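Local structure of chloroplast pentatricopeptide repeat protein 10 (Zea mays, 4M59) at the interface of chains A and B. The protein binds specific single-stranded RNA elements in the chloroplast atpH 5'-UTR and psaJ 3'-UTR, shielding the transcripts from exonucleases and so stabilising chloroplast mRNA. Numbering follows the deposited sequence. Chains: chain A/B, Chloroplast pentatricopeptide repeat protein 10.

Contact 1: the interface of chains A and B. Residues chain A 368, 401-404, 435; chain B 85, 87, 91, 119.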
ATOM      1  N   GLU A 368     -19.297 -13.388   2.935  1.00 70.93           N
ATOM      2  CA  GLU A 368     -19.494 -14.821   3.110  1.00 71.15           C
ATOM      3  C   GLU A 368     -20.488 -15.394   2.106  1.00 70.66           C
ATOM      4  O   GLU A 368     -20.292 -16.493   1.590  1.00 70.94           O
ATOM      5  CB  GLU A 368     -19.954 -15.126   4.533  1.00 72.84           C
ATOM      6  CG  GLU A 368     -20.440 -16.553   4.727  1.00 73.32           C
ATOM      7  CD  GLU A 368     -20.990 -16.796   6.119  1.00 74.04           C
ATOM      8  OE1 GLU A 368     -21.521 -17.898   6.362  1.00 74.50           O
ATOM      9  OE2 GLU A 368     -20.890 -15.889   6.968  1.00 74.33           O
ATOM     10  N   GLY A 401     -14.635 -14.582   7.952  1.00 67.00           N
ATOM     11  CA  GLY A 401     -14.842 -15.013   9.308  1.00 68.78           C
ATOM     12  C   GLY A 401     -15.840 -16.129   9.408  1.00 68.45           C
ATOM     13  O   GLY A 401     -16.330 -16.424  10.479  1.00 69.74           O
ATOM     14  N   SER A 402     -16.141 -16.760   8.288  1.00 63.60           N
ATOM     15  CA  SER A 402     -17.061 -17.871   8.331  1.00 63.85           C
ATOM     16  C   SER A 402     -16.343 -19.091   8.813  1.00 65.77           C
ATOM     17  O   SER A 402     -16.060 -19.981   8.037  1.00 66.14           O
ATOM     18  CB  SER A 402     -17.657 -18.156   6.974  1.00 73.37           C
ATOM     19  OG  SER A 402     -18.569 -19.229   7.075  1.00 73.93           O
ATOM     20  N   ARG A 403     -16.058 -19.118  10.102  1.00 60.42           N
ATOM     21  CA  ARG A 403     -15.342 -20.218  10.696  1.00 62.71           C
ATOM     22  C   ARG A 403     -15.985 -21.519  10.335  1.00 63.49           C
ATOM     23  O   ARG A 403     -15.323 -22.476   9.989  1.00 64.98           O
ATOM     24  CB  ARG A 403     -15.310 -20.077  12.208  1.00 65.65           C
ATOM     25  CG  ARG A 403     -15.033 -21.381  12.874  1.00 68.18           C
ATOM     26  CD  ARG A 403     -14.769 -21.257  14.329  1.00 70.55           C
ATOM     27  NE  ARG A 403     -14.530 -22.571  14.897  1.00 72.99           N
ATOM     28  CZ  ARG A 403     -14.131 -22.785  16.136  1.00 75.11           C
ATOM     29  NH1 ARG A 403     -13.915 -21.773  16.948  1.00 76.37           N
ATOM     30  NH2 ARG A 403     -13.946 -24.022  16.553  1.00 75.36           N
ATOM     31  N   THR A 404     -17.299 -21.536  10.397  1.00 63.10           N
ATOM     32  CA  THR A 404     -18.051 -22.738  10.156  1.00 63.44           C
ATOM     33  C   THR A 404     -17.788 -23.309   8.777  1.00 63.13           C
ATOM     34  O   THR A 404     -17.606 -24.508   8.630  1.00 64.24           O
ATOM     35  CB  THR A 404     -19.526 -22.446  10.333  1.00 59.78           C
ATOM     36  OG1 THR A 404     -19.734 -21.939  11.647  1.00 60.42           O
ATOM     37  CG2 THR A 404     -20.328 -23.691  10.159  1.00 59.33           C
ATOM     38  N   GLN A 435     -11.833 -14.854  16.859  1.00 88.36           N
ATOM     39  CA  GLN A 435     -12.728 -15.391  17.846  1.00 89.32           C
ATOM     40  C   GLN A 435     -12.053 -15.583  19.184  1.00 93.47           C
ATOM     41  O   GLN A 435     -12.699 -15.621  20.198  1.00 94.63           O
ATOM     42  CB  GLN A 435     -13.274 -16.706  17.351  1.00 79.93           C
ATOM     43  CG  GLN A 435     -14.289 -16.570  16.318  1.00 76.31           C
ATOM     44  CD  GLN A 435     -14.761 -17.876  15.896  1.00 74.93           C
ATOM     45  OE1 GLN A 435     -14.137 -18.866  16.178  1.00 76.42           O
ATOM     46  NE2 GLN A 435     -15.868 -17.911  15.222  1.00 72.40           N
TER
ATOM     47  N   GLN B  85     -20.038 -12.489  17.898  1.00 60.53           N
ATOM     48  CA  GLN B  85     -19.723 -13.708  17.177  1.00 60.81           C
ATOM     49  C   GLN B  85     -20.864 -14.121  16.296  1.00 60.75           C
ATOM     50  O   GLN B  85     -21.563 -15.077  16.570  1.00 60.75           O
ATOM     51  CB  GLN B  85     -19.370 -14.828  18.132  1.00 67.55           C
ATOM     52  CG  GLN B  85     -18.339 -14.431  19.134  1.00 67.78           C
ATOM     53  CD  GLN B  85     -17.187 -13.714  18.511  1.00 67.91           C
ATOM     54  OE1 GLN B  85     -16.901 -12.576  18.848  1.00 67.87           O
ATOM     55  NE2 GLN B  85     -16.507 -14.375  17.597  1.00 68.08           N
ATOM     56  N   ASP B  87     -20.945 -15.503  13.530  1.00 68.54           N
ATOM     57  CA  ASP B  87     -20.879 -16.769  12.859  1.00 67.18           C
ATOM     58  C   ASP B  87     -21.511 -17.807  13.719  1.00 66.19           C
ATOM     59  O   ASP B  87     -22.190 -18.694  13.237  1.00 64.63           O
ATOM     60  CB  ASP B  87     -19.454 -17.161  12.576  1.00 69.83           C
ATOM     61  CG  ASP B  87     -19.369 -18.413  11.770  1.00 68.64           C
ATOM     62  OD1 ASP B  87     -19.696 -18.353  10.575  1.00 67.58           O
ATOM     63  OD2 ASP B  87     -18.980 -19.455  12.318  1.00 68.91           O
ATOM     64  N   ALA B  91     -24.979 -20.202  13.187  1.00 56.16           N
ATOM     65  CA  ALA B  91     -24.841 -21.642  13.178  1.00 56.17           C
ATOM     66  C   ALA B  91     -25.786 -22.291  14.144  1.00 56.01           C
ATOM     67  O   ALA B  91     -26.186 -23.420  13.958  1.00 56.20           O
ATOM     68  CB  ALA B  91     -23.453 -22.007  13.513  1.00 55.21           C
ATOM     69  N   ALA B 119     -23.510 -11.384   7.319  1.00 51.59           N
ATOM     70  CA  ALA B 119     -22.899 -12.424   6.520  1.00 50.94           C
ATOM     71  C   ALA B 119     -23.375 -12.369   5.097  1.00 50.20           C
ATOM     72  O   ALA B 119     -22.981 -13.176   4.276  1.00 49.67           O
ATOM     73  CB  ALA B 119     -23.220 -13.755   7.094  1.00 48.27           C
TER

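Contact 2: the interface of chains A and B. Residues chain A 521-525; chain B 422-423, 456.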
ATOM      1  N   ALA A 521      15.359  -1.808  20.270  1.00103.82           N
ATOM      2  CA  ALA A 521      16.636  -2.442  20.515  1.00104.01           C
ATOM      3  C   ALA A 521      17.049  -3.340  19.364  1.00103.95           C
ATOM      4  O   ALA A 521      18.214  -3.381  19.006  1.00104.05           O
ATOM      5  CB  ALA A 521      16.592  -3.216  21.797  1.00104.32           C
ATOM      6  N   ARG A 522      16.095  -4.064  18.789  1.00 94.47           N
ATOM      7  CA  ARG A 522      16.386  -4.919  17.644  1.00 94.51           C
ATOM      8  C   ARG A 522      16.474  -4.129  16.351  1.00 94.28           C
ATOM      9  O   ARG A 522      16.426  -4.692  15.271  1.00 94.33           O
ATOM     10  CB  ARG A 522      15.355  -6.035  17.496  1.00 94.50           C
ATOM     11  CG  ARG A 522      15.588  -7.240  18.387  1.00 94.81           C
ATOM     12  CD  ARG A 522      17.058  -7.575  18.488  1.00 95.21           C
ATOM     13  NE  ARG A 522      17.304  -8.933  18.948  1.00 95.54           N
ATOM     14  CZ  ARG A 522      17.415  -9.973  18.134  1.00 95.69           C
ATOM     15  NH1 ARG A 522      17.650 -11.185  18.610  1.00 96.01           N
ATOM     16  NH2 ARG A 522      17.287  -9.796  16.832  1.00 95.55           N
ATOM     17  N   GLY A 523      16.606  -2.819  16.473  1.00 92.48           N
ATOM     18  CA  GLY A 523      16.821  -1.964  15.330  1.00 92.30           C
ATOM     19  C   GLY A 523      15.549  -1.433  14.723  1.00 92.02           C
ATOM     20  O   GLY A 523      15.547  -0.937  13.604  1.00 91.88           O
ATOM     21  N   TYR A 524      14.461  -1.520  15.463  1.00106.56           N
ATOM     22  CA  TYR A 524      13.188  -1.140  14.905  1.00106.31           C
ATOM     23  C   TYR A 524      12.799   0.287  15.216  1.00106.21           C
ATOM     24  O   TYR A 524      13.339   0.925  16.108  1.00106.35           O
ATOM     25  CB  TYR A 524      12.111  -2.113  15.339  1.00106.32           C
ATOM     26  CG  TYR A 524      12.400  -3.516  14.901  1.00106.45           C
ATOM     27  CD1 TYR A 524      13.001  -3.764  13.693  1.00106.52           C
ATOM     28  CD2 TYR A 524      12.087  -4.592  15.704  1.00106.59           C
ATOM     29  CE1 TYR A 524      13.274  -5.043  13.296  1.00106.77           C
ATOM     30  CE2 TYR A 524      12.358  -5.867  15.315  1.00106.76           C
ATOM     31  CZ  TYR A 524      12.955  -6.093  14.111  1.00106.87           C
ATOM     32  OH  TYR A 524      13.225  -7.379  13.718  1.00107.17           O
ATOM     33  N   ASN A 525      11.848   0.770  14.437  0.92149.36           N
ATOM     34  CA  ASN A 525      11.433   2.148  14.446  0.92149.30           C
ATOM     35  C   ASN A 525       9.950   2.152  14.628  0.92149.30           C
ATOM     36  O   ASN A 525       9.212   2.141  13.655  0.92149.07           O
ATOM     37  CB  ASN A 525      11.760   2.749  13.104  0.92149.09           C
ATOM     38  CG  ASN A 525      11.876   1.704  12.042  0.92149.05           C
ATOM     39  OD1 ASN A 525      12.974   1.382  11.598  0.92149.15           O
ATOM     40  ND2 ASN A 525      10.745   1.136  11.643  0.92148.93           N
TER
ATOM     41  N   ILE B 422      21.096   1.550  14.706  1.00 88.44           N
ATOM     42  CA  ILE B 422      20.915   0.597  13.638  1.00 87.89           C
ATOM     43  C   ILE B 422      20.168   1.241  12.493  1.00 85.87           C
ATOM     44  O   ILE B 422      20.297   0.837  11.349  1.00 85.72           O
ATOM     45  CB  ILE B 422      20.144  -0.616  14.140  1.00 86.74           C
ATOM     46  CG1 ILE B 422      20.845  -1.187  15.366  1.00 89.63           C
ATOM     47  CG2 ILE B 422      20.013  -1.665  13.055  1.00 86.66           C
ATOM     48  CD1 ILE B 422      20.422  -2.570  15.721  1.00 92.15           C
ATOM     49  N   THR B 423      19.364   2.253  12.803  1.00 78.65           N
ATOM     50  CA  THR B 423      18.600   2.943  11.773  1.00 77.00           C
ATOM     51  C   THR B 423      19.528   3.766  10.886  1.00 76.25           C
ATOM     52  O   THR B 423      19.245   3.988   9.710  1.00 75.61           O
ATOM     53  CB  THR B 423      17.521   3.859  12.380  1.00 83.32           C
ATOM     54  OG1 THR B 423      17.524   3.728  13.808  1.00 84.85           O
ATOM     55  CG2 THR B 423      16.149   3.486  11.850  1.00 83.27           C
ATOM     56  N   ASN B 456      19.953  -6.597  11.546  1.00 69.26           N
ATOM     57  CA  ASN B 456      18.661  -7.215  11.502  1.00 70.96           C
ATOM     58  C   ASN B 456      18.371  -7.704  10.120  1.00 74.22           C
ATOM     59  O   ASN B 456      19.246  -7.759   9.283  1.00 76.47           O
ATOM     60  CB  ASN B 456      17.596  -6.236  11.947  1.00 70.37           C
ATOM     61  CG  ASN B 456      17.664  -4.951  11.212  1.00 68.55           C
ATOM     62  OD1 ASN B 456      18.165  -4.888  10.098  1.00 70.42           O
ATOM     63  ND2 ASN B 456      17.163  -3.904  11.825  1.00 66.16           N
TER

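Contact 3: the interface of chains A and B. Residues chain A 20-21, 53; chain B 435-437, 439-440.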
ATOM      1  N   LEU A  20      37.979  -1.972  -1.147  1.00 85.90           N
ATOM      2  CA  LEU A  20      37.711  -0.616  -1.568  1.00 83.02           C
ATOM      3  C   LEU A  20      38.027   0.418  -0.491  1.00 82.83           C
ATOM      4  O   LEU A  20      38.719   1.384  -0.764  1.00 82.29           O
ATOM      5  CB  LEU A  20      36.262  -0.515  -2.036  1.00 78.18           C
ATOM      6  CG  LEU A  20      35.753   0.607  -2.927  1.00 74.75           C
ATOM      7  CD1 LEU A  20      36.897   1.316  -3.587  1.00 74.98           C
ATOM      8  CD2 LEU A  20      34.815   0.024  -3.969  1.00 73.93           C
ATOM      9  N   PRO A  21      37.551   0.226   0.739  0.93 97.48           N
ATOM     10  CA  PRO A  21      37.862   1.279   1.702  0.93 97.89           C
ATOM     11  C   PRO A  21      39.324   1.366   2.146  0.93 99.51           C
ATOM     12  O   PRO A  21      39.620   2.040   3.115  0.93101.05           O
ATOM     13  CB  PRO A  21      36.984   0.906   2.896  0.93105.02           C
ATOM     14  CG  PRO A  21      35.928   0.100   2.345  0.93104.97           C
ATOM     15  CD  PRO A  21      36.555  -0.704   1.283  0.93103.92           C
ATOM     16  N   GLU A  53      33.897   1.414  -9.703  1.00 85.76           N
ATOM     17  CA  GLU A  53      34.115   2.108  -8.441  1.00 83.49           C
ATOM     18  C   GLU A  53      35.598   2.238  -8.198  1.00 86.85           C
ATOM     19  O   GLU A  53      36.046   3.110  -7.467  1.00 86.05           O
ATOM     20  CB  GLU A  53      33.483   1.364  -7.271  1.00 90.46           C
ATOM     21  CG  GLU A  53      32.027   1.056  -7.429  1.00 87.37           C
ATOM     22  CD  GLU A  53      31.804  -0.354  -7.868  1.00 88.85           C
ATOM     23  OE1 GLU A  53      32.368  -0.744  -8.906  1.00 92.29           O
ATOM     24  OE2 GLU A  53      31.075  -1.079  -7.172  1.00 87.70           O
TER
ATOM     25  N   GLN B 435      24.234   0.898  -5.643  1.00 87.56           N
ATOM     26  CA  GLN B 435      25.392   0.874  -6.475  1.00 86.42           C
ATOM     27  C   GLN B 435      26.153  -0.392  -6.400  1.00 89.31           C
ATOM     28  O   GLN B 435      27.174  -0.491  -6.999  1.00 88.47           O
ATOM     29  CB  GLN B 435      26.321   2.017  -6.162  1.00 96.90           C
ATOM     30  CG  GLN B 435      26.134   2.708  -4.881  1.00 92.91           C
ATOM     31  CD  GLN B 435      26.763   4.070  -4.893  1.00 88.49           C
ATOM     32  OE1 GLN B 435      26.746   4.796  -3.925  1.00 85.65           O
ATOM     33  NE2 GLN B 435      27.320   4.426  -5.993  1.00 89.21           N
ATOM     34  N   GLY B 436      25.663  -1.359  -5.660  1.00 75.30           N
ATOM     35  CA  GLY B 436      26.297  -2.651  -5.559  1.00 78.47           C
ATOM     36  C   GLY B 436      27.680  -2.572  -4.966  1.00 73.91           C
ATOM     37  O   GLY B 436      28.544  -3.393  -5.250  1.00 75.58           O
ATOM     38  N   ASP B 437      27.895  -1.569  -4.133  1.00 82.26           N
ATOM     39  CA  ASP B 437      29.167  -1.420  -3.460  1.00 78.99           C
ATOM     40  C   ASP B 437      29.154  -2.206  -2.167  1.00 79.59           C
ATOM     41  O   ASP B 437      28.684  -1.735  -1.145  1.00 77.16           O
ATOM     42  CB  ASP B 437      29.458   0.047  -3.188  1.00 77.82           C
ATOM     43  CG  ASP B 437      30.782   0.246  -2.532  1.00 76.26           C
ATOM     44  OD1 ASP B 437      31.623  -0.667  -2.612  1.00 78.39           O
ATOM     45  OD2 ASP B 437      30.993   1.311  -1.931  1.00 73.65           O
ATOM     46  N   SER B 439      31.962  -3.888  -0.846  1.00 94.65           N
ATOM     47  CA  SER B 439      33.200  -3.789  -0.112  0.66 94.14           C
ATOM     48  C   SER B 439      33.083  -2.700   0.930  1.00 91.90           C
ATOM     49  O   SER B 439      33.760  -2.740   1.947  1.00 92.96           O
ATOM     50  CB  SER B 439      34.347  -3.508  -1.067  1.00 96.92           C
ATOM     51  OG  SER B 439      33.922  -2.619  -2.076  1.00 95.16           O
ATOM     52  N   THR B 440      32.222  -1.724   0.684  1.00 88.05           N
ATOM     53  CA  THR B 440      31.990  -0.679   1.665  1.00 86.26           C
ATOM     54  C   THR B 440      30.891  -1.114   2.619  1.00 86.38           C
ATOM     55  O   THR B 440      30.885  -0.746   3.781  1.00 86.64           O
ATOM     56  CB  THR B 440      31.614   0.653   1.018  1.00 79.01           C
ATOM     57  OG1 THR B 440      32.417   0.874  -0.139  1.00 78.98           O
ATOM     58  CG2 THR B 440      31.843   1.778   1.965  1.00 78.42           C
TER

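Contact 4: the interface of chains A and B. Residues chain A 117-122; chain B 365-369.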
ATOM      1  N   SER A 117      21.490  18.189 -13.345  1.00 61.47           N
ATOM      2  CA  SER A 117      20.086  18.421 -13.555  1.00 61.63           C
ATOM      3  C   SER A 117      19.292  17.434 -12.743  1.00 60.97           C
ATOM      4  O   SER A 117      18.192  17.719 -12.309  1.00 61.99           O
ATOM      5  CB  SER A 117      19.758  18.273 -15.036  1.00 65.13           C
ATOM      6  OG  SER A 117      18.454  18.716 -15.325  1.00 65.89           O
ATOM      7  N   ARG A 118      19.862  16.246 -12.554  1.00 72.46           N
ATOM      8  CA  ARG A 118      19.175  15.161 -11.866  1.00 72.36           C
ATOM      9  C   ARG A 118      19.262  15.294 -10.351  1.00 73.49           C
ATOM     10  O   ARG A 118      18.792  14.424  -9.621  1.00 74.02           O
ATOM     11  CB  ARG A 118      19.753  13.813 -12.297  1.00 78.86           C
ATOM     12  CG  ARG A 118      19.092  13.220 -13.527  1.00 78.90           C
ATOM     13  CD  ARG A 118      18.715  11.768 -13.303  1.00 79.96           C
ATOM     14  NE  ARG A 118      17.325  11.505 -13.664  1.00 80.40           N
ATOM     15  CZ  ARG A 118      16.437  10.940 -12.853  1.00 81.02           C
ATOM     16  NH1 ARG A 118      15.194  10.738 -13.266  1.00 81.55           N
ATOM     17  NH2 ARG A 118      16.793  10.578 -11.629  1.00 81.57           N
ATOM     18  N   ALA A 119      19.858  16.381  -9.881  1.00 58.28           N
ATOM     19  CA  ALA A 119      20.021  16.578  -8.462  1.00 59.93           C
ATOM     20  C   ALA A 119      19.387  17.892  -8.081  1.00 62.68           C
ATOM     21  O   ALA A 119      19.432  18.312  -6.936  1.00 64.66           O
ATOM     22  CB  ALA A 119      21.465  16.570  -8.123  1.00 59.51           C
ATOM     23  N   GLY A 120      18.791  18.540  -9.065  1.00 54.10           N
ATOM     24  CA  GLY A 120      18.095  19.781  -8.843  1.00 58.08           C
ATOM     25  C   GLY A 120      19.066  20.913  -8.783  1.00 61.96           C
ATOM     26  O   GLY A 120      18.713  22.029  -8.460  1.00 66.62           O
ATOM     27  N   ARG A 121      20.327  20.623  -9.082  1.00 48.14           N
ATOM     28  CA  ARG A 121      21.357  21.652  -9.070  1.00 52.17           C
ATOM     29  C   ARG A 121      21.352  22.411 -10.389  1.00 53.55           C
ATOM     30  O   ARG A 121      22.326  22.386 -11.138  1.00 52.42           O
ATOM     31  CB  ARG A 121      22.728  21.033  -8.804  1.00 50.85           C
ATOM     32  CG  ARG A 121      22.803  20.257  -7.502  1.00 49.49           C
ATOM     33  CD  ARG A 121      24.209  19.751  -7.234  1.00 49.28           C
ATOM     34  NE  ARG A 121      25.137  20.843  -6.969  1.00 53.63           N
ATOM     35  CZ  ARG A 121      26.452  20.697  -6.888  1.00 54.70           C
ATOM     36  NH1 ARG A 121      27.000  19.502  -7.055  1.00 52.06           N
ATOM     37  NH2 ARG A 121      27.226  21.745  -6.642  1.00 58.48           N
ATOM     38  N   TYR A 122      20.240  23.084 -10.662  1.00 53.88           N
ATOM     39  CA  TYR A 122      20.052  23.800 -11.917  1.00 54.76           C
ATOM     40  C   TYR A 122      20.931  25.041 -12.016  1.00 59.60           C
ATOM     41  O   TYR A 122      21.701  25.192 -12.959  1.00 57.85           O
ATOM     42  CB  TYR A 122      18.580  24.177 -12.083  1.00 56.73           C
ATOM     43  CG  TYR A 122      17.636  23.010 -11.920  1.00 52.19           C
ATOM     44  CD1 TYR A 122      17.974  21.750 -12.392  1.00 45.85           C
ATOM     45  CD2 TYR A 122      16.409  23.162 -11.291  1.00 54.93           C
ATOM     46  CE1 TYR A 122      17.116  20.678 -12.246  1.00 42.88           C
ATOM     47  CE2 TYR A 122      15.545  22.097 -11.137  1.00 50.95           C
ATOM     48  CZ  TYR A 122      15.906  20.856 -11.619  1.00 45.17           C
ATOM     49  OH  TYR A 122      15.053  19.788 -11.474  1.00 42.45           O
TER
ATOM     50  N   ARG B 365      13.153  13.346  -9.262  1.00 67.31           N
ATOM     51  CA  ARG B 365      14.403  13.854  -9.804  1.00 64.66           C
ATOM     52  C   ARG B 365      14.600  15.293  -9.348  1.00 62.27           C
ATOM     53  O   ARG B 365      13.708  16.126  -9.501  1.00 62.93           O
ATOM     54  CB  ARG B 365      14.413  13.766 -11.329  1.00 66.50           C
ATOM     55  CG  ARG B 365      13.279  14.514 -12.008  1.00 67.87           C
ATOM     56  CD  ARG B 365      13.432  14.483 -13.522  1.00 71.30           C
ATOM     57  NE  ARG B 365      14.722  15.017 -13.949  1.00 72.90           N
ATOM     58  CZ  ARG B 365      15.204  14.901 -15.185  1.00 77.22           C
ATOM     59  NH1 ARG B 365      14.503  14.271 -16.117  1.00 80.37           N
ATOM     60  NH2 ARG B 365      16.388  15.417 -15.487  1.00 78.79           N
ATOM     61  N   GLY B 366      15.762  15.575  -8.775  1.00 59.07           N
ATOM     62  CA  GLY B 366      16.034  16.882  -8.234  1.00 57.48           C
ATOM     63  C   GLY B 366      15.693  16.991  -6.772  1.00 55.78           C
ATOM     64  O   GLY B 366      15.356  18.054  -6.292  1.00 55.25           O
ATOM     65  N   MET B 367      15.798  15.891  -6.055  1.00 63.95           N
ATOM     66  CA  MET B 367      15.432  15.880  -4.661  1.00 63.12           C
ATOM     67  C   MET B 367      16.595  16.336  -3.801  1.00 59.41           C
ATOM     68  O   MET B 367      16.409  16.870  -2.720  1.00 58.26           O
ATOM     69  CB  MET B 367      14.978  14.483  -4.261  1.00 63.56           C
ATOM     70  CG  MET B 367      14.328  14.402  -2.922  1.00 63.44           C
ATOM     71  SD  MET B 367      13.925  12.728  -2.494  1.00 66.96           S
ATOM     72  CE  MET B 367      14.341  12.789  -0.776  1.00 62.20           C
ATOM     73  N   GLU B 368      17.804  16.157  -4.307  1.00 72.96           N
ATOM     74  CA  GLU B 368      18.988  16.441  -3.521  1.00 70.91           C
ATOM     75  C   GLU B 368      19.119  17.887  -3.151  1.00 70.83           C
ATOM     76  O   GLU B 368      19.409  18.218  -2.018  1.00 69.94           O
ATOM     77  CB  GLU B 368      20.232  16.013  -4.274  1.00 80.18           C
ATOM     78  CG  GLU B 368      21.474  16.696  -3.796  1.00 80.19           C
ATOM     79  CD  GLU B 368      22.694  16.144  -4.445  1.00 82.20           C
ATOM     80  OE1 GLU B 368      23.707  16.860  -4.500  1.00 84.03           O
ATOM     81  OE2 GLU B 368      22.636  14.993  -4.903  1.00 82.31           O
ATOM     82  N   ASP B 369      18.922  18.759  -4.120  1.00 64.57           N
ATOM     83  CA  ASP B 369      19.107  20.165  -3.871  1.00 65.06           C
ATOM     84  C   ASP B 369      18.005  20.628  -2.957  1.00 64.74           C
ATOM     85  O   ASP B 369      18.189  21.538  -2.178  1.00 65.13           O
ATOM     86  CB  ASP B 369      19.109  20.935  -5.185  1.00 72.46           C
ATOM     87  CG  ASP B 369      19.319  22.409  -4.992  1.00 73.48           C
ATOM     88  OD1 ASP B 369      20.297  22.793  -4.337  1.00 73.79           O
ATOM     89  OD2 ASP B 369      18.510  23.188  -5.519  1.00 74.46           O
TER

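Contact 1: the interface of chains A and B
The side chain of B:Asp87 crosses that of A:Thr404 obliquely. Its CG stands anti to the backbone N (chi1 -175°), which carries the carboxylate across to the start of A helix 403-413. Through the syn lone pair, OD2 of B:Asp87 accepts the hydroxyl OG1 of A:Thr404 at 2.7 Å. The same oxygen takes the backbone N of A:Thr404 at 3.3 Å, met from above the carboxylate plane, so two donors of one residue grip it. An alanine in place of B:Asp87 would probably leave this hydroxyl and amide without their acceptor across the interface and loosen the join. To one side, the amide NE2 of B:Gln85 lies 3.4 Å from CG of A:Gln435; the two amide planes are 71° apart and do not stack. A:Gln435 OE1 instead receives NH1 of A:Arg403 at 3.0 Å, nearly straight (172° at H) and in the guanidinium plane, which tethers both side chains within chain A. On the other side, the extended A:Glu368 lays its carboxylate carbon CD 3.9 Å from the methyl CB of B:Ala119. The site joins the first turn of helix 403-413 and its preceding loop to the start of B helix 86-94.

Contact 2: the interface of chains A and B
Apolar packing carries this patch. The side chain of B:Ile422, at the start of helix 422-435, lies against A:Gly523, where no side chain stands in the way. Its CG1 is anti to the carbonyl carbon (chi1 -54°) and its CG2 anti to the backbone N, so both branches reach the glycine: CD1 of B:Ile422 is 3.7 Å from CA of A:Gly523, and CG2 of B:Ile422 is 3.9 Å from the same CA. A separate van der Waals contact sets methyl against oxygen: CG2 of B:Thr423 comes obliquely to the amide oxygen OD1 of A:Asn525 at 3.8 Å. Polar groups meet without bonding. The amide ND2 of B:Asn456, whose CG takes the crowded position between backbone N and carbonyl carbon (chi1 52°), points at the loop backbone but stays 3.6 Å from the carbonyl O of A:Arg522 and 3.8 Å from the carbonyl O of A:Gly523. Within chain A, the ring of A:Tyr524 folds back so that the carbonyl O of A:Arg522 lies 3.7 Å above one face, offset toward the rim, and this may help shape the turn. The site sets the loop around A:Gly523 against chain B mainly by van der Waals contact, adding a small patch without hydrogen bonds to the homodimer that this protein forms.

Contact 3: the interface of chains A and B
The flat groups are the carboxylates of B:Asp437 and A:Glu53, and neither stacks on another. The carboxylate of B:Asp437 presents OD1 toward chain A: the hydroxyl OG of B:Ser439 donates to it at 3.1 Å, nearly along the C-O axis, while the methyl CD2 of A:Leu20 lies 3.5 Å from the same oxygen. The carboxylate of A:Glu53, on a chain bent at chi2 (100°), comes no nearer than 3.9 Å, from OE2 to the carbonyl O of B:Gly436. Its OE2 is also 4.6 Å from OD1 of B:Asp437, and these like charges would be expected to disfavour a closer approach. The puckered ring of A:Pro21 packs by its CG and CD on the backbone of chain B, with CD 3.5 Å from the carbonyl O of B:Ser439. A:Leu20 has CG anti to the backbone N (chi1 -161°), so its side chain runs across B:Asp437 obliquely and covers the B:Ser439 hydroxyl, with CD2 3.4 Å from OG of B:Ser439. That OG occupies the crowded position between backbone N and carbonyl carbon (chi1 38°), turned back toward B:Asp437 just ahead of helix 438-451. An alanine in place of B:Ser439 would probably cost the bond that steadies the B:Asp437 carboxylate and part of the surface packed under A:Leu20. Beyond it, CG of A:Pro21 rests 4.1 Å from CA of B:Thr440.

Contact 4: the interface of chains A and B
Backbone hydrogen bonding leads this patch. The amide N of B:Asp369, in the first turn of helix 367-378, donates to the carbonyl O of A:Ala119 at 2.9 Å; it arrives nearly along the C=O axis, though the angle at H is only 138°. A loop carbonyl of one chain thus serves an N-H at the helix start of the other. Ahead of it, the N of B:Gly366 makes a weak bond to the carbonyl O of A:Arg118 at 3.3 Å. One polar approach is unfavourable: OD2 of B:Asp369 and the carbonyl O of A:Gly120 stand 3.2 Å apart, both acceptors, a clash unless the carboxylate carries a proton there. Packing is close where side chains are missing, CA of A:Gly120 lying 3.6 Å from CA of B:Gly366. Among the charged side chains, A:Arg118 and B:Arg365 cross at about a right angle with guanidinium planes 36° apart. CB of B:Arg365 sits 3.6 Å above one face of the A:Arg118 guanidinium, toward its rim, and NE of A:Arg118 lies 4.2 Å over the centre of the B:Arg365 guanidinium; two like charges so placed would be expected to repel. A:Arg121 runs obliquely past B:Glu368 without a salt bridge, yet the opposite charges may attract. The loop between helices 106-117 and 122-132 of chain A here meets the loop leading into B helix 367-378.

The four contacts are spread widely over the dimer: contact 1 lies about 39 Å from contact 2 and about 55 Å from contacts 3 and 4, measured between the centres of their C-alpha atoms, whereas contacts 2 and 3, and likewise contacts 3 and 4, are about 24 Å apart. Helix 422-435 recurs in contacts 1, 2 and 3, with Gln435 of chain A in contact 1 and of chain B in contact 3. Glu368 and Ala119 face each other in contacts 1 and 4 with the chains exchanged, so these two are in part symmetry twins. These helix ends and loops are likely to share in holding the homodimer together.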